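Local coordinates for putative lipoprotein (Campylobacter jejuni subsp. jejuni, PDB 2G5G) that probably serves in bacterial haem transport, binding cofacial haems in a manner linked to its dimerization, at residues A[19-24]-A[30-35]; A[38-43]-A[65-70]; A[196-201]-A[231-236]. All coordinates share one frame; numbering follows the deposited sequence.

Interaction 1: residues A[19-24]-A[30-35]; sequences FYILDT and ISFEDM
Ile21, on strand 19-23, packs against Ile30 and the first turn of helix 32-39, and the packing is tight where the two isoleucines meet. Their CG2 methyls, Ile21 CG2 and Ile30 CG2, are 3.3 Å apart, closer than ordinary van der Waals contact. With CG1 of Ile30 anti to its backbone N (chi1 -173°), CG2 is the branch turned to Ile21, and it alone of the Ile30 side chain comes close to segment 19-24. The other branch of Ile21 reaches the helix start: Ile21 CD1 is 3.4 Å from Phe32 CA, close to the backbone itself. Met35, a selenomethionine, crosses Ile21 at about a right angle and sets its SE 3.9 Å from Ile21 CG2. Beyond it the Phe19 and Phe32 rings meet more loosely, obliquely, with CZ of Phe19 4.1 Å from CD1 of Phe32.

The backbone side is wetter. Ile30 N donates to Ile21 O at 2.9 Å with an N-H...O angle of 160°. The return bond expected of an antiparallel hydrogen-bonded pair is replaced by a water, which accepts from Ile21 N at 2.9 Å and donates to Ile30 O at 2.8 Å. This is consistent with the pairing of strand 19-23 with strand 28-29 opening here to admit a water. Ser31 then acts as N-cap, its OG accepting from Asp34 N.

The contact thus joins a strand near the sheet margin to the helix that follows the 19-23/28-29 pair. Strand 260-264 flanks strand 19-23 through backbone bonds such as Leu22 with Val261, whereas helix 54-73 covers the aromatic end, where Met62 touches both Phe19 and Phe32.

Interaction 2: residues A[38-43]-A[65-70]; sequences ELLKAD and NALEGN
A type I turn from Leu39 to Ala42 passes helix 54-73 with the CA atoms of Leu40 and Leu67 6.8 Å apart, no hydrogen bond joining the two segments. This is helix packing against one face of an alpha/beta sheet, between the helices before and after strand 44-49 of the ChaN fold.

Leu67 supplies the apolar half with one methyl. Its CD2 lies 3.6 Å from Leu40 CD1 and 3.8 Å from Leu39 CB, so it is held between two consecutive leucines. The side chains of Leu40 and Leu67 run past each other in opposite directions, meeting through their terminal methyls. Leu39 also reaches the sheet, touching Val244 and Val246 of strand 243-248, which helps to bury Leu39.

At Asn70 the partner is polar. Leu40 departs from the usual staggered torsions, with chi1 at -105° and chi2 at 1°, a nearly eclipsed arrangement that is either strained or uncertainly modelled. Both its methyls and its CG lie against the amide of Asn70, crossing it obliquely. The same amide nitrogen makes a weak hydrogen bond to Gln74 OE1. Asn70 ND2 approaches Leu40 CG to 3.5 Å, while Asn70 CG stands 3.6 Å from Leu40 CD2.

Interaction 3: residues A[196-201]-A[231-236]; sequences IQQFKD and PLHIQD
This is a buried, largely polar helix-helix contact in which His233, from the short helix 230-236, meets Asp201 and Gln198 of the long helix 187-210. It belongs to the helical layer beside the sheet of the ChaN alpha/beta fold, on the helix that also reaches the haem. No direct hydrogen bond links the two segments; the evidence is a backbone carbon set over the ring face and a shared water.

The imidazole lies against the main chain of the long helix. Asp201 C sits 4.0 Å above the plane of the His233 ring, over its centre, and Asp201 CB comes to 3.4 Å from His233 NE2. The backbone of Gln198, one turn earlier, contributes its carbonyl: Gln198 O is 3.4 Å from His233 CE1, an oblique approach. The first torsion of His233, with CG anti to its own carbonyl carbon (chi1 -62°), directs the ring across to the Asp201 backbone.

Both ring nitrogens have partners. ND1 is hydrogen-bonded to Arg202 NE, which should help fix the ring's rotation. Asp201 OD1 is bonded to His223 ND1. Ile196 of the same segment lies in the haem pocket, and Lys200 NZ is hydrogen-bonded to a haem oxygen, while the Asp201 side chain is about 11 Å from a bound haem. The contact is therefore near, but not at, the haem. Between the carboxylate and the imidazole stands a water at the ring edge, in its plane, 2.6 Å from Asp201 OD2 and 2.9 Å from His233 NE2.

From the N terminus, interaction 1 closes a short loop of five residues between strand 19-23 and the start of helix 32-39. The chain then runs along that helix into interaction 2, which closes a loop of 21 residues containing strand 44-49 and ends on helix 54-73. These two share helix 32-39 and touch directly, Phe32 CE2 to Ala66 CB at 3.9 Å, with centres 14 Å apart. Interaction 3 comes much later, closes a loop of 29 residues including strand 214-220, and touches neither. The three follow in series, with no nesting or crossing. The first two tie the N-terminal strand and helices together, whereas the third ties the haem-contacting helix 187-210 to the short helix 230-236.

Interaction 1: residues A[19-24]-A[30-35]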
loop_
_atom_site.group_PDB
_atom_site.type_symbol
_atom_site.label_atom_id
_atom_site.label_comp_id
_atom_site.label_asym_id
_atom_site.label_seq_id
_atom_site.Cartn_x
_atom_site.Cartn_y
_atom_site.Cartn_z
ATOM N N PHE A 19 -15.453 -30.553 16.286
ATOM C CA PHE A 19 -15.572 -30.338 14.845
ATOM C C PHE A 19 -16.142 -31.549 14.138
ATOM O O PHE A 19 -16.168 -32.658 14.676
ATOM C CB PHE A 19 -14.201 -29.990 14.227
ATOM C CG PHE A 19 -13.309 -31.185 14.013
ATOM C CD1 PHE A 19 -13.287 -31.854 12.787
ATOM C CD2 PHE A 19 -12.483 -31.643 15.039
ATOM C CE1 PHE A 19 -12.465 -32.957 12.595
ATOM C CE2 PHE A 19 -11.646 -32.758 14.859
ATOM C CZ PHE A 19 -11.632 -33.413 13.645
ATOM N N TYR A 20 -16.580 -31.344 12.898
ATOM C CA TYR A 20 -16.832 -32.477 12.030
ATOM C C TYR A 20 -16.453 -32.076 10.593
ATOM O O TYR A 20 -16.013 -30.945 10.338
ATOM C CB TYR A 20 -18.273 -32.996 12.156
ATOM C CG TYR A 20 -19.346 -32.004 11.733
ATOM C CD1 TYR A 20 -19.869 -32.018 10.436
ATOM C CD2 TYR A 20 -19.867 -31.080 12.642
ATOM C CE1 TYR A 20 -20.852 -31.125 10.050
ATOM C CE2 TYR A 20 -20.850 -30.173 12.261
ATOM C CZ TYR A 20 -21.344 -30.216 10.971
ATOM O OH TYR A 20 -22.295 -29.314 10.584
ATOM N N ILE A 21 -16.578 -33.024 9.689
ATOM C CA ILE A 21 -16.150 -32.835 8.296
ATOM C C ILE A 21 -17.281 -33.207 7.370
ATOM O O ILE A 21 -17.872 -34.267 7.533
ATOM C CB ILE A 21 -14.974 -33.773 7.961
ATOM C CG1 ILE A 21 -13.806 -33.540 8.927
ATOM C CG2 ILE A 21 -14.530 -33.620 6.461
ATOM C CD1 ILE A 21 -12.826 -34.677 8.934
ATOM N N LEU A 22 -17.554 -32.358 6.386
ATOM C CA LEU A 22 -18.440 -32.702 5.302
ATOM C C LEU A 22 -17.655 -32.858 4.013
ATOM O O LEU A 22 -16.817 -32.037 3.707
ATOM C CB LEU A 22 -19.459 -31.590 5.060
ATOM C CG LEU A 22 -20.565 -31.338 6.077
ATOM C CD1 LEU A 22 -21.361 -30.136 5.585
ATOM C CD2 LEU A 22 -21.467 -32.568 6.194
ATOM N N ASP A 23 -17.964 -33.913 3.278
ATOM C CA ASP A 23 -17.716 -33.994 1.846
ATOM C C ASP A 23 -18.661 -32.942 1.222
ATOM O O ASP A 23 -19.892 -33.036 1.389
ATOM C CB ASP A 23 -18.100 -35.399 1.401
ATOM C CG ASP A 23 -17.862 -35.650 -0.075
ATOM O OD1 ASP A 23 -18.033 -34.735 -0.894
ATOM O OD2 ASP A 23 -17.536 -36.794 -0.422
ATOM N N THR A 24 -18.130 -31.937 0.533
ATOM C CA THR A 24 -19.021 -30.878 0.003
ATOM C C THR A 24 -19.822 -31.312 -1.253
ATOM O O THR A 24 -20.785 -30.645 -1.635
ATOM C CB THR A 24 -18.250 -29.588 -0.372
ATOM O OG1 THR A 24 -17.343 -29.897 -1.441
ATOM C CG2 THR A 24 -17.538 -28.956 0.833
ATOM N N ILE A 30 -18.216 -37.074 7.066
ATOM C CA ILE A 30 -17.192 -38.093 6.780
ATOM C C ILE A 30 -16.203 -38.101 7.943
ATOM O O ILE A 30 -15.911 -37.050 8.500
ATOM C CB ILE A 30 -16.482 -37.823 5.399
ATOM C CG1 ILE A 30 -15.544 -38.962 4.998
ATOM C CG2 ILE A 30 -15.713 -36.539 5.407
ATOM C CD1 ILE A 30 -14.817 -38.739 3.663
ATOM N N SER A 31 -15.720 -39.277 8.341
ATOM C CA SER A 31 -14.767 -39.307 9.448
ATOM C C SER A 31 -13.458 -38.660 9.027
ATOM O O SER A 31 -13.129 -38.647 7.851
ATOM C CB SER A 31 -14.525 -40.724 9.950
ATOM O OG SER A 31 -13.814 -41.472 8.998
ATOM N N PHE A 32 -12.744 -38.081 9.996
ATOM C CA PHE A 32 -11.386 -37.607 9.791
ATOM C C PHE A 32 -10.504 -38.668 9.091
ATOM O O PHE A 32 -9.870 -38.347 8.090
ATOM C CB PHE A 32 -10.775 -37.115 11.121
ATOM C CG PHE A 32 -9.376 -36.572 10.985
ATOM C CD1 PHE A 32 -9.156 -35.218 10.865
ATOM C CD2 PHE A 32 -8.276 -37.436 10.982
ATOM C CE1 PHE A 32 -7.866 -34.719 10.734
ATOM C CE2 PHE A 32 -6.985 -36.944 10.854
ATOM C CZ PHE A 32 -6.787 -35.573 10.736
ATOM N N GLU A 33 -10.504 -39.915 9.587
ATOM C CA GLU A 33 -9.753 -41.032 8.962
ATOM C C GLU A 33 -10.159 -41.246 7.487
ATOM O O GLU A 33 -9.292 -41.362 6.634
ATOM C CB GLU A 33 -9.973 -42.340 9.737
ATOM C CG GLU A 33 -8.696 -43.046 10.232
ATOM C CD GLU A 33 -9.008 -44.397 10.924
ATOM O OE1 GLU A 33 -8.781 -44.526 12.154
ATOM O OE2 GLU A 33 -9.491 -45.320 10.230
ATOM N N ASP A 34 -11.468 -41.328 7.206
ATOM C CA ASP A 34 -11.965 -41.441 5.821
ATOM C C ASP A 34 -11.608 -40.231 4.924
ATOM O O ASP A 34 -11.336 -40.418 3.737
ATOM C CB ASP A 34 -13.478 -41.699 5.776
ATOM C CG ASP A 34 -13.848 -43.130 6.207
ATOM O OD1 ASP A 34 -12.948 -43.946 6.548
ATOM O OD2 ASP A 34 -15.041 -43.434 6.194
HETATM N N MSE A 35 -11.595 -39.022 5.469
HETATM C CA MSE A 35 -11.114 -37.856 4.689
HETATM C C MSE A 35 -9.624 -38.048 4.334
HETATM O O MSE A 35 -9.225 -37.861 3.182
HETATM C CB MSE A 35 -11.314 -36.523 5.406
HETATM C CG MSE A 35 -10.859 -35.344 4.578
HETATM SE SE MSE A 35 -10.697 -33.709 5.533
HETATM C CE MSE A 35 -9.311 -34.127 6.873
HETATM O O HOH W 1 -16.750 -35.714 10.789
#

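Interaction 2: residues A[38-43]-A[65-70]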
loop_
_atom_site.group_PDB
_atom_site.type_symbol
_atom_site.label_atom_id
_atom_site.label_comp_id
_atom_site.label_asym_id
_atom_site.label_seq_id
_atom_site.Cartn_x
_atom_site.Cartn_y
_atom_site.Cartn_z
ATOM N N GLU A 38 -8.968 -40.378 1.482
ATOM C CA GLU A 38 -9.231 -39.695 0.200
ATOM C C GLU A 38 -8.151 -38.695 -0.173
ATOM O O GLU A 38 -7.729 -38.647 -1.328
ATOM C CB GLU A 38 -10.611 -39.023 0.208
ATOM C CG GLU A 38 -11.763 -39.980 0.520
ATOM C CD GLU A 38 -11.811 -41.153 -0.423
ATOM O OE1 GLU A 38 -11.590 -40.984 -1.635
ATOM O OE2 GLU A 38 -12.060 -42.277 0.045
ATOM N N LEU A 39 -7.694 -37.901 0.791
ATOM C CA LEU A 39 -6.655 -36.888 0.525
ATOM C C LEU A 39 -5.358 -37.503 0.041
ATOM O O LEU A 39 -4.655 -36.925 -0.788
ATOM C CB LEU A 39 -6.353 -36.052 1.777
ATOM C CG LEU A 39 -7.480 -35.195 2.384
ATOM C CD1 LEU A 39 -6.898 -34.333 3.448
ATOM C CD2 LEU A 39 -8.148 -34.326 1.316
ATOM N N LEU A 40 -5.052 -38.677 0.563
ATOM C CA LEU A 40 -3.850 -39.404 0.174
ATOM C C LEU A 40 -3.823 -39.734 -1.333
ATOM O O LEU A 40 -2.758 -39.931 -1.912
ATOM C CB LEU A 40 -3.822 -40.712 0.979
ATOM C CG LEU A 40 -2.862 -40.914 2.164
ATOM C CD1 LEU A 40 -1.938 -39.739 2.552
ATOM C CD2 LEU A 40 -3.522 -41.594 3.366
ATOM N N LYS A 41 -4.995 -39.796 -1.957
ATOM C CA LYS A 41 -5.119 -40.077 -3.393
ATOM C C LYS A 41 -4.716 -38.871 -4.278
ATOM O O LYS A 41 -4.411 -39.022 -5.463
ATOM C CB LYS A 41 -6.542 -40.478 -3.727
ATOM C CG LYS A 41 -7.056 -41.669 -2.935
ATOM C CD LYS A 41 -8.505 -41.964 -3.304
ATOM C CE LYS A 41 -8.887 -43.374 -2.805
ATOM N NZ LYS A 41 -10.357 -43.552 -2.871
ATOM N N ALA A 42 -4.747 -37.680 -3.700
ATOM C CA ALA A 42 -4.522 -36.448 -4.455
ATOM C C ALA A 42 -3.044 -36.214 -4.659
ATOM O O ALA A 42 -2.228 -36.704 -3.886
ATOM C CB ALA A 42 -5.171 -35.254 -3.745
ATOM N N ASP A 43 -2.695 -35.483 -5.723
ATOM C CA ASP A 43 -1.317 -35.011 -5.918
ATOM C C ASP A 43 -1.050 -33.653 -5.267
ATOM O O ASP A 43 0.083 -33.357 -4.860
ATOM C CB ASP A 43 -0.977 -34.936 -7.432
ATOM C CG ASP A 43 -1.198 -36.264 -8.122
ATOM O OD1 ASP A 43 -0.491 -37.201 -7.739
ATOM O OD2 ASP A 43 -2.109 -36.394 -8.970
ATOM N N ASN A 65 -0.066 -34.291 10.236
ATOM C CA ASN A 65 0.448 -35.468 10.929
ATOM C C ASN A 65 -0.100 -36.754 10.346
ATOM O O ASN A 65 0.647 -37.726 10.215
ATOM C CB ASN A 65 0.117 -35.435 12.430
ATOM C CG ASN A 65 1.081 -34.573 13.257
ATOM O OD1 ASN A 65 2.068 -34.014 12.776
ATOM N ND2 ASN A 65 0.770 -34.469 14.527
ATOM N N ALA A 66 -1.402 -36.809 10.031
ATOM C CA ALA A 66 -1.961 -38.085 9.560
ATOM C C ALA A 66 -1.441 -38.414 8.154
ATOM O O ALA A 66 -1.193 -39.590 7.805
ATOM C CB ALA A 66 -3.495 -38.075 9.590
ATOM N N LEU A 67 -1.284 -37.379 7.338
ATOM C CA LEU A 67 -0.861 -37.609 5.959
ATOM C C LEU A 67 0.625 -37.990 5.941
ATOM O O LEU A 67 1.006 -38.891 5.217
ATOM C CB LEU A 67 -1.075 -36.354 5.120
ATOM C CG LEU A 67 -2.496 -35.829 4.863
ATOM C CD1 LEU A 67 -2.375 -34.410 4.305
ATOM C CD2 LEU A 67 -3.206 -36.679 3.872
ATOM N N GLU A 68 1.425 -37.271 6.724
ATOM C CA GLU A 68 2.892 -37.455 6.839
ATOM C C GLU A 68 3.235 -38.855 7.305
ATOM O O GLU A 68 4.116 -39.504 6.732
ATOM C CB GLU A 68 3.516 -36.392 7.777
ATOM C CG GLU A 68 5.013 -36.600 8.219
ATOM C CD GLU A 68 5.967 -36.636 7.047
ATOM O OE1 GLU A 68 5.521 -36.314 5.909
ATOM O OE2 GLU A 68 7.160 -36.988 7.257
ATOM N N GLY A 69 2.527 -39.309 8.338
ATOM C CA GLY A 69 2.742 -40.640 8.907
ATOM C C GLY A 69 2.483 -41.736 7.892
ATOM O O GLY A 69 3.297 -42.666 7.710
ATOM N N ASN A 70 1.360 -41.649 7.201
ATOM C CA ASN A 70 1.059 -42.644 6.188
ATOM C C ASN A 70 2.074 -42.635 5.035
ATOM O O ASN A 70 2.520 -43.676 4.602
ATOM C CB ASN A 70 -0.354 -42.457 5.629
ATOM C CG ASN A 70 -0.651 -43.432 4.516
ATOM O OD1 ASN A 70 -1.175 -44.526 4.756
ATOM N ND2 ASN A 70 -0.279 -43.066 3.292
#

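Interaction 3: residues A[196-201]-A[231-236]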
loop_
_atom_site.group_PDB
_atom_site.type_symbol
_atom_site.label_atom_id
_atom_site.label_comp_id
_atom_site.label_asym_id
_atom_site.label_seq_id
_atom_site.Cartn_x
_atom_site.Cartn_y
_atom_site.Cartn_z
ATOM N N ILE A 196 -3.184 -8.200 -8.162
ATOM C CA ILE A 196 -2.196 -8.784 -7.245
ATOM C C ILE A 196 -2.631 -10.145 -6.707
ATOM O O ILE A 196 -1.797 -11.064 -6.611
ATOM C CB ILE A 196 -1.849 -7.837 -6.064
ATOM C CG1 ILE A 196 -0.965 -6.682 -6.558
ATOM C CG2 ILE A 196 -1.088 -8.572 -4.946
ATOM C CD1 ILE A 196 -1.039 -5.481 -5.651
ATOM N N GLN A 197 -3.910 -10.268 -6.327
ATOM C CA GLN A 197 -4.474 -11.582 -5.909
ATOM C C GLN A 197 -4.360 -12.601 -7.033
ATOM O O GLN A 197 -3.926 -13.745 -6.814
ATOM C CB GLN A 197 -5.929 -11.440 -5.463
ATOM C CG GLN A 197 -6.497 -12.673 -4.802
ATOM C CD GLN A 197 -6.321 -12.724 -3.303
ATOM O OE1 GLN A 197 -6.923 -13.572 -2.618
ATOM N NE2 GLN A 197 -5.492 -11.852 -2.775
ATOM N N GLN A 198 -4.728 -12.184 -8.228
ATOM C CA GLN A 198 -4.697 -13.028 -9.424
ATOM C C GLN A 198 -3.279 -13.540 -9.711
ATOM O O GLN A 198 -3.074 -14.734 -10.004
ATOM C CB GLN A 198 -5.228 -12.247 -10.639
ATOM C CG GLN A 198 -6.765 -12.038 -10.638
ATOM C CD GLN A 198 -7.475 -13.008 -11.554
ATOM O OE1 GLN A 198 -7.935 -14.084 -11.126
ATOM N NE2 GLN A 198 -7.546 -12.660 -12.822
ATOM N N PHE A 199 -2.307 -12.622 -9.629
ATOM C CA PHE A 199 -0.893 -12.975 -9.760
ATOM C C PHE A 199 -0.379 -13.920 -8.669
ATOM O O PHE A 199 0.394 -14.827 -8.988
ATOM C CB PHE A 199 -0.011 -11.714 -9.819
ATOM C CG PHE A 199 0.197 -11.172 -11.212
ATOM C CD1 PHE A 199 -0.613 -10.143 -11.707
ATOM C CD2 PHE A 199 1.231 -11.641 -12.006
ATOM C CE1 PHE A 199 -0.417 -9.632 -12.990
ATOM C CE2 PHE A 199 1.437 -11.126 -13.292
ATOM C CZ PHE A 199 0.609 -10.113 -13.775
ATOM N N LYS A 200 -0.770 -13.698 -7.404
ATOM C CA LYS A 200 -0.400 -14.566 -6.278
ATOM C C LYS A 200 -0.923 -15.969 -6.552
ATOM O O LYS A 200 -0.202 -16.950 -6.405
ATOM C CB LYS A 200 -1.001 -14.082 -4.948
ATOM C CG LYS A 200 -0.333 -12.821 -4.346
ATOM C CD LYS A 200 -1.094 -12.303 -3.136
ATOM C CE LYS A 200 -0.228 -11.300 -2.339
ATOM N NZ LYS A 200 -1.050 -10.716 -1.252
ATOM N N ASP A 201 -2.177 -16.045 -6.987
ATOM C CA ASP A 201 -2.839 -17.323 -7.300
ATOM C C ASP A 201 -2.155 -18.086 -8.428
ATOM O O ASP A 201 -1.963 -19.305 -8.346
ATOM C CB ASP A 201 -4.314 -17.040 -7.598
ATOM C CG ASP A 201 -5.101 -16.752 -6.336
ATOM O OD1 ASP A 201 -4.618 -17.124 -5.232
ATOM O OD2 ASP A 201 -6.194 -16.137 -6.419
ATOM N N PRO A 231 -7.193 -23.203 -7.647
ATOM C CA PRO A 231 -7.714 -24.291 -8.527
ATOM C C PRO A 231 -8.010 -23.899 -9.984
ATOM O O PRO A 231 -7.759 -24.699 -10.898
ATOM C CB PRO A 231 -8.966 -24.772 -7.785
ATOM C CG PRO A 231 -8.636 -24.537 -6.325
ATOM C CD PRO A 231 -7.920 -23.175 -6.360
ATOM N N LEU A 232 -8.498 -22.671 -10.213
ATOM C CA LEU A 232 -8.739 -22.186 -11.567
ATOM C C LEU A 232 -7.437 -22.060 -12.361
ATOM O O LEU A 232 -7.402 -22.346 -13.554
ATOM C CB LEU A 232 -9.426 -20.815 -11.534
ATOM C CG LEU A 232 -10.746 -20.713 -10.764
ATOM C CD1 LEU A 232 -11.214 -19.243 -10.732
ATOM C CD2 LEU A 232 -11.785 -21.627 -11.432
ATOM N N HIS A 233 -6.377 -21.633 -11.683
ATOM C CA HIS A 233 -5.089 -21.396 -12.336
ATOM C C HIS A 233 -4.425 -22.720 -12.640
ATOM O O HIS A 233 -3.846 -22.888 -13.720
ATOM C CB HIS A 233 -4.180 -20.495 -11.481
ATOM C CG HIS A 233 -4.752 -19.130 -11.246
ATOM N ND1 HIS A 233 -4.357 -18.023 -11.966
ATOM C CD2 HIS A 233 -5.703 -18.697 -10.383
ATOM C CE1 HIS A 233 -5.042 -16.968 -11.559
ATOM N NE2 HIS A 233 -5.865 -17.349 -10.599
ATOM N N ILE A 234 -4.568 -23.688 -11.724
ATOM C CA ILE A 234 -4.116 -25.076 -11.996
ATOM C C ILE A 234 -4.749 -25.632 -13.276
ATOM O O ILE A 234 -4.072 -26.224 -14.116
ATOM C CB ILE A 234 -4.360 -26.014 -10.777
ATOM C CG1 ILE A 234 -3.471 -25.590 -9.593
ATOM C CG2 ILE A 234 -4.142 -27.533 -11.150
ATOM C CD1 ILE A 234 -3.781 -26.347 -8.265
ATOM N N GLN A 235 -6.056 -25.427 -13.444
ATOM C CA GLN A 235 -6.769 -25.849 -14.657
ATOM C C GLN A 235 -6.188 -25.228 -15.902
ATOM O O GLN A 235 -5.992 -25.925 -16.907
ATOM C CB GLN A 235 -8.255 -25.444 -14.604
ATOM C CG GLN A 235 -9.063 -26.169 -13.547
ATOM C CD GLN A 235 -10.539 -25.778 -13.593
ATOM O OE1 GLN A 235 -11.108 -25.378 -12.578
ATOM N NE2 GLN A 235 -11.165 -25.898 -14.773
ATOM N N ASP A 236 -5.943 -23.906 -15.842
ATOM C CA ASP A 236 -5.358 -23.148 -16.970
ATOM C C ASP A 236 -3.941 -23.604 -17.304
ATOM O O ASP A 236 -3.540 -23.538 -18.482
ATOM C CB ASP A 236 -5.377 -21.630 -16.718
ATOM C CG ASP A 236 -6.766 -20.982 -16.991
ATOM O OD1 ASP A 236 -7.665 -21.641 -17.558
ATOM O OD2 ASP A 236 -6.934 -19.795 -16.629
HETATM O O HOH W 2 -7.476 -15.909 -8.655
#